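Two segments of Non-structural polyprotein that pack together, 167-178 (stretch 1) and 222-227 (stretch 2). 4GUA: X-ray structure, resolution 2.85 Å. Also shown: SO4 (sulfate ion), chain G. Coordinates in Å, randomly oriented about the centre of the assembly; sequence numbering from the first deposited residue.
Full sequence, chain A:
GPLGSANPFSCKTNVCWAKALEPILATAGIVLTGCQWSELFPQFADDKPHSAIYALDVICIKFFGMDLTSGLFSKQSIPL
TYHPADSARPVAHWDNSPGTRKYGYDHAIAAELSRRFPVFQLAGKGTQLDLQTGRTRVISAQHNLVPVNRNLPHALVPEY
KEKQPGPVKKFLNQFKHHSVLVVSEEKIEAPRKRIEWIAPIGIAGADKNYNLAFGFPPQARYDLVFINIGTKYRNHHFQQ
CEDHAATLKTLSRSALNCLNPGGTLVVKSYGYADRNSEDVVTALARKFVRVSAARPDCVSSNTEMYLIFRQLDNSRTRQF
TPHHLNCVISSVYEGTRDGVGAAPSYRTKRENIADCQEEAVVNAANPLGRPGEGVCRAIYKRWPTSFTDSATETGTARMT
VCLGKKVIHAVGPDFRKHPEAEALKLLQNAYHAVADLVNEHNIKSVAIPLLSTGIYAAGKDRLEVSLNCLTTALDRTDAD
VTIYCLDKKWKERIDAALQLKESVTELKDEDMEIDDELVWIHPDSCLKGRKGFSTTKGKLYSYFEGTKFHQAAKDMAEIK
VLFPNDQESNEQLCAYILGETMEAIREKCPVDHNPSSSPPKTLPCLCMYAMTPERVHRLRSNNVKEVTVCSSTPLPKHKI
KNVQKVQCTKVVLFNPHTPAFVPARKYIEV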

# COMPACT_ATOMS: atom_id res chain seq x y z
N PRO A 167 -4.18 -26.31 -14.93
CA PRO A 167 -3.90 -27.09 -13.72
C PRO A 167 -3.18 -26.25 -12.66
O PRO A 167 -2.18 -25.60 -12.96
CB PRO A 167 -3.00 -28.21 -14.23
CG PRO A 167 -2.38 -27.68 -15.47
CD PRO A 167 -3.42 -26.81 -16.09
N VAL A 168 -3.69 -26.30 -11.43
CA VAL A 168 -3.11 -25.53 -10.34
C VAL A 168 -1.74 -26.06 -9.95
O VAL A 168 -0.93 -25.33 -9.36
CB VAL A 168 -4.04 -25.56 -9.10
CG1 VAL A 168 -3.38 -24.87 -7.92
CG2 VAL A 168 -5.37 -24.89 -9.43
N LYS A 169 -1.48 -27.33 -10.27
CA LYS A 169 -0.21 -27.96 -9.92
C LYS A 169 1.00 -27.19 -10.47
O LYS A 169 2.00 -27.06 -9.78
CB LYS A 169 -0.18 -29.40 -10.44
N LYS A 170 0.89 -26.66 -11.69
CA LYS A 170 1.98 -25.89 -12.28
C LYS A 170 2.36 -24.73 -11.35
O LYS A 170 3.53 -24.40 -11.20
CB LYS A 170 1.58 -25.35 -13.67
CG LYS A 170 2.65 -24.46 -14.36
CD LYS A 170 2.07 -23.22 -15.10
CE LYS A 170 1.65 -22.06 -14.14
NZ LYS A 170 1.67 -20.71 -14.81
N PHE A 171 1.35 -24.13 -10.73
CA PHE A 171 1.54 -22.98 -9.85
C PHE A 171 2.09 -23.39 -8.49
O PHE A 171 3.04 -22.78 -8.00
CB PHE A 171 0.23 -22.21 -9.69
CG PHE A 171 0.36 -20.95 -8.89
CD1 PHE A 171 1.44 -20.10 -9.08
CD2 PHE A 171 -0.60 -20.61 -7.95
CE1 PHE A 171 1.56 -18.94 -8.33
CE2 PHE A 171 -0.48 -19.45 -7.21
CZ PHE A 171 0.60 -18.61 -7.40
N LEU A 172 1.51 -24.41 -7.88
CA LEU A 172 1.96 -24.86 -6.57
C LEU A 172 3.40 -25.37 -6.61
O LEU A 172 4.11 -25.31 -5.60
CB LEU A 172 1.02 -25.92 -6.00
CG LEU A 172 -0.34 -25.41 -5.50
CD1 LEU A 172 -1.17 -26.54 -4.90
CD2 LEU A 172 -0.15 -24.32 -4.47
N ASN A 173 3.83 -25.87 -7.76
CA ASN A 173 5.21 -26.35 -7.90
C ASN A 173 6.23 -25.22 -7.85
O ASN A 173 7.42 -25.47 -7.68
CB ASN A 173 5.38 -27.17 -9.18
CG ASN A 173 4.81 -28.56 -9.07
OD1 ASN A 173 4.53 -29.04 -7.97
ND2 ASN A 173 4.63 -29.23 -10.21
N GLN A 174 5.77 -23.98 -7.97
CA GLN A 174 6.66 -22.84 -7.86
C GLN A 174 7.00 -22.53 -6.41
O GLN A 174 7.78 -21.62 -6.13
CB GLN A 174 6.08 -21.61 -8.55
CG GLN A 174 5.96 -21.77 -10.05
CD GLN A 174 7.06 -21.01 -10.76
OE1 GLN A 174 8.01 -21.61 -11.27
NE2 GLN A 174 6.97 -19.68 -10.76
N PHE A 175 6.38 -23.25 -5.49
CA PHE A 175 6.68 -23.08 -4.08
C PHE A 175 7.40 -24.33 -3.59
O PHE A 175 7.05 -25.44 -3.97
CB PHE A 175 5.41 -22.78 -3.29
CG PHE A 175 4.68 -21.58 -3.81
CD1 PHE A 175 5.06 -20.31 -3.43
CD2 PHE A 175 3.66 -21.72 -4.73
CE1 PHE A 175 4.41 -19.20 -3.92
CE2 PHE A 175 3.00 -20.61 -5.23
CZ PHE A 175 3.38 -19.35 -4.82
N LYS A 176 8.41 -24.12 -2.76
CA LYS A 176 9.41 -25.14 -2.47
C LYS A 176 8.95 -26.12 -1.38
O LYS A 176 9.61 -27.11 -1.11
CB LYS A 176 10.74 -24.49 -2.06
CG LYS A 176 10.69 -23.00 -1.66
CD LYS A 176 10.48 -22.03 -2.85
CE LYS A 176 10.30 -20.58 -2.39
NZ LYS A 176 9.17 -20.36 -1.42
N HIS A 177 7.81 -25.83 -0.78
CA HIS A 177 7.31 -26.59 0.36
C HIS A 177 6.49 -27.82 -0.07
O HIS A 177 5.66 -27.74 -0.98
CB HIS A 177 6.47 -25.67 1.24
CG HIS A 177 7.09 -24.33 1.46
ND1 HIS A 177 8.09 -24.11 2.37
CD2 HIS A 177 6.86 -23.14 0.86
CE1 HIS A 177 8.45 -22.84 2.34
NE2 HIS A 177 7.72 -22.23 1.43
N HIS A 178 6.75 -28.95 0.58
CA HIS A 178 6.08 -30.20 0.20
C HIS A 178 4.65 -30.31 0.71
O HIS A 178 3.74 -30.66 -0.05
CB HIS A 178 6.88 -31.41 0.70
CG HIS A 178 6.24 -32.72 0.36
ND1 HIS A 178 6.01 -33.12 -0.94
CD2 HIS A 178 5.75 -33.71 1.14
CE1 HIS A 178 5.42 -34.30 -0.94
NE2 HIS A 178 5.26 -34.68 0.31
N TYR A 222 1.58 -25.22 8.70
CA TYR A 222 2.19 -25.59 7.43
C TYR A 222 3.16 -24.50 7.03
O TYR A 222 3.12 -23.39 7.56
CB TYR A 222 1.12 -25.75 6.36
CG TYR A 222 0.12 -26.84 6.67
CD1 TYR A 222 -0.88 -26.64 7.60
CD2 TYR A 222 0.17 -28.06 6.01
CE1 TYR A 222 -1.81 -27.62 7.89
CE2 TYR A 222 -0.75 -29.05 6.29
CZ TYR A 222 -1.74 -28.83 7.23
OH TYR A 222 -2.66 -29.81 7.51
N ASP A 223 4.06 -24.84 6.11
CA ASP A 223 4.98 -23.85 5.57
C ASP A 223 4.35 -23.13 4.39
O ASP A 223 4.80 -22.04 4.00
CB ASP A 223 6.29 -24.51 5.17
CG ASP A 223 7.04 -25.05 6.35
OD1 ASP A 223 6.92 -24.46 7.44
OD2 ASP A 223 7.75 -26.06 6.21
N LEU A 224 3.30 -23.71 3.84
CA LEU A 224 2.56 -23.09 2.76
C LEU A 224 1.06 -23.24 2.95
O LEU A 224 0.55 -24.34 3.15
CB LEU A 224 2.95 -23.68 1.40
CG LEU A 224 2.24 -23.03 0.21
CD1 LEU A 224 2.59 -21.55 0.10
CD2 LEU A 224 2.58 -23.75 -1.09
N VAL A 225 0.37 -22.11 2.93
CA VAL A 225 -1.09 -22.10 2.94
C VAL A 225 -1.58 -21.47 1.65
O VAL A 225 -1.07 -20.44 1.24
CB VAL A 225 -1.66 -21.30 4.13
CG1 VAL A 225 -3.18 -21.26 4.06
CG2 VAL A 225 -1.19 -21.90 5.44
N PHE A 226 -2.56 -22.08 1.01
CA PHE A 226 -3.05 -21.64 -0.29
C PHE A 226 -4.57 -21.47 -0.20
O PHE A 226 -5.30 -22.45 -0.11
CB PHE A 226 -2.66 -22.68 -1.35
CG PHE A 226 -3.16 -22.36 -2.73
CD1 PHE A 226 -2.63 -21.30 -3.45
CD2 PHE A 226 -4.15 -23.14 -3.31
CE1 PHE A 226 -3.10 -21.01 -4.72
CE2 PHE A 226 -4.61 -22.85 -4.58
CZ PHE A 226 -4.09 -21.79 -5.29
N ILE A 227 -5.02 -20.22 -0.21
CA ILE A 227 -6.44 -19.90 -0.15
C ILE A 227 -6.93 -19.68 -1.57
O ILE A 227 -6.54 -18.71 -2.21
CB ILE A 227 -6.71 -18.60 0.66
CG1 ILE A 227 -5.93 -18.59 1.97
CG2 ILE A 227 -8.20 -18.41 0.89
CD1 ILE A 227 -6.26 -19.73 2.88
S SO4 G . -6.57 -28.93 -10.80
O1 SO4 G . -5.36 -28.24 -11.24
O2 SO4 G . -7.42 -28.01 -10.05
O3 SO4 G . -7.30 -29.43 -11.96
O4 SO4 G . -6.19 -30.06 -9.95

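The centre of this contact is apolar. Phe226 and Leu224 lie two residues apart on the strand, and both point their CA-to-CB bonds toward stretch 1. Val225, between them, makes no contact with that stretch.

Phe226 packs against three side chains of stretch 1. CD2 of Leu172 sits over one face of the Phe226 ring, 4.2 Å from the ring centroid and 18° off the ring normal. This is a CH-pi contact. The CA-to-CB bond of Leu172 points sideways, but the end of the side chain comes nearer to the strand and reaches the ring. Phe171 meets the same ring differently. Its CE2 lies 3.9 Å from Phe226 CE1, and Phe226 CE1 is near the plane of the Phe171 ring, at its edge. Val168 adds a third contact, with CG1 4.1 Å from Phe226 CE2.

Leu224 continues the apolar surface. Its CD2 is 3.7 Å from CB of Phe175 and 4.4 Å from CD2 of Leu172. Leu172 CD2 therefore touches both Leu224 and Phe226. Phe175 closes a type I beta turn that runs from Leu172 to Phe175, and its N donates a hydrogen bond to Leu172 O at 3.1 Å. Leu172 and Phe175, the first and last residues of the turn, both touch Leu224.

His177 lies at the polar edge. Its CD2 is 4.0 Å from CB of Leu224, and its ND1 is 3.4 Å from CB of Asp223. The backbone O of Asp223 sits over one face of the imidazole ring. No hydrogen bond crosses between the stretches, so the contact rests on packing. Asp223 OD1 is hydrogen-bonded elsewhere in the structure.

At the other end, Val168 N donates a hydrogen bond of 2.6 Å to O1 of the sulfate ion, which probably comes from the crystallisation liquor.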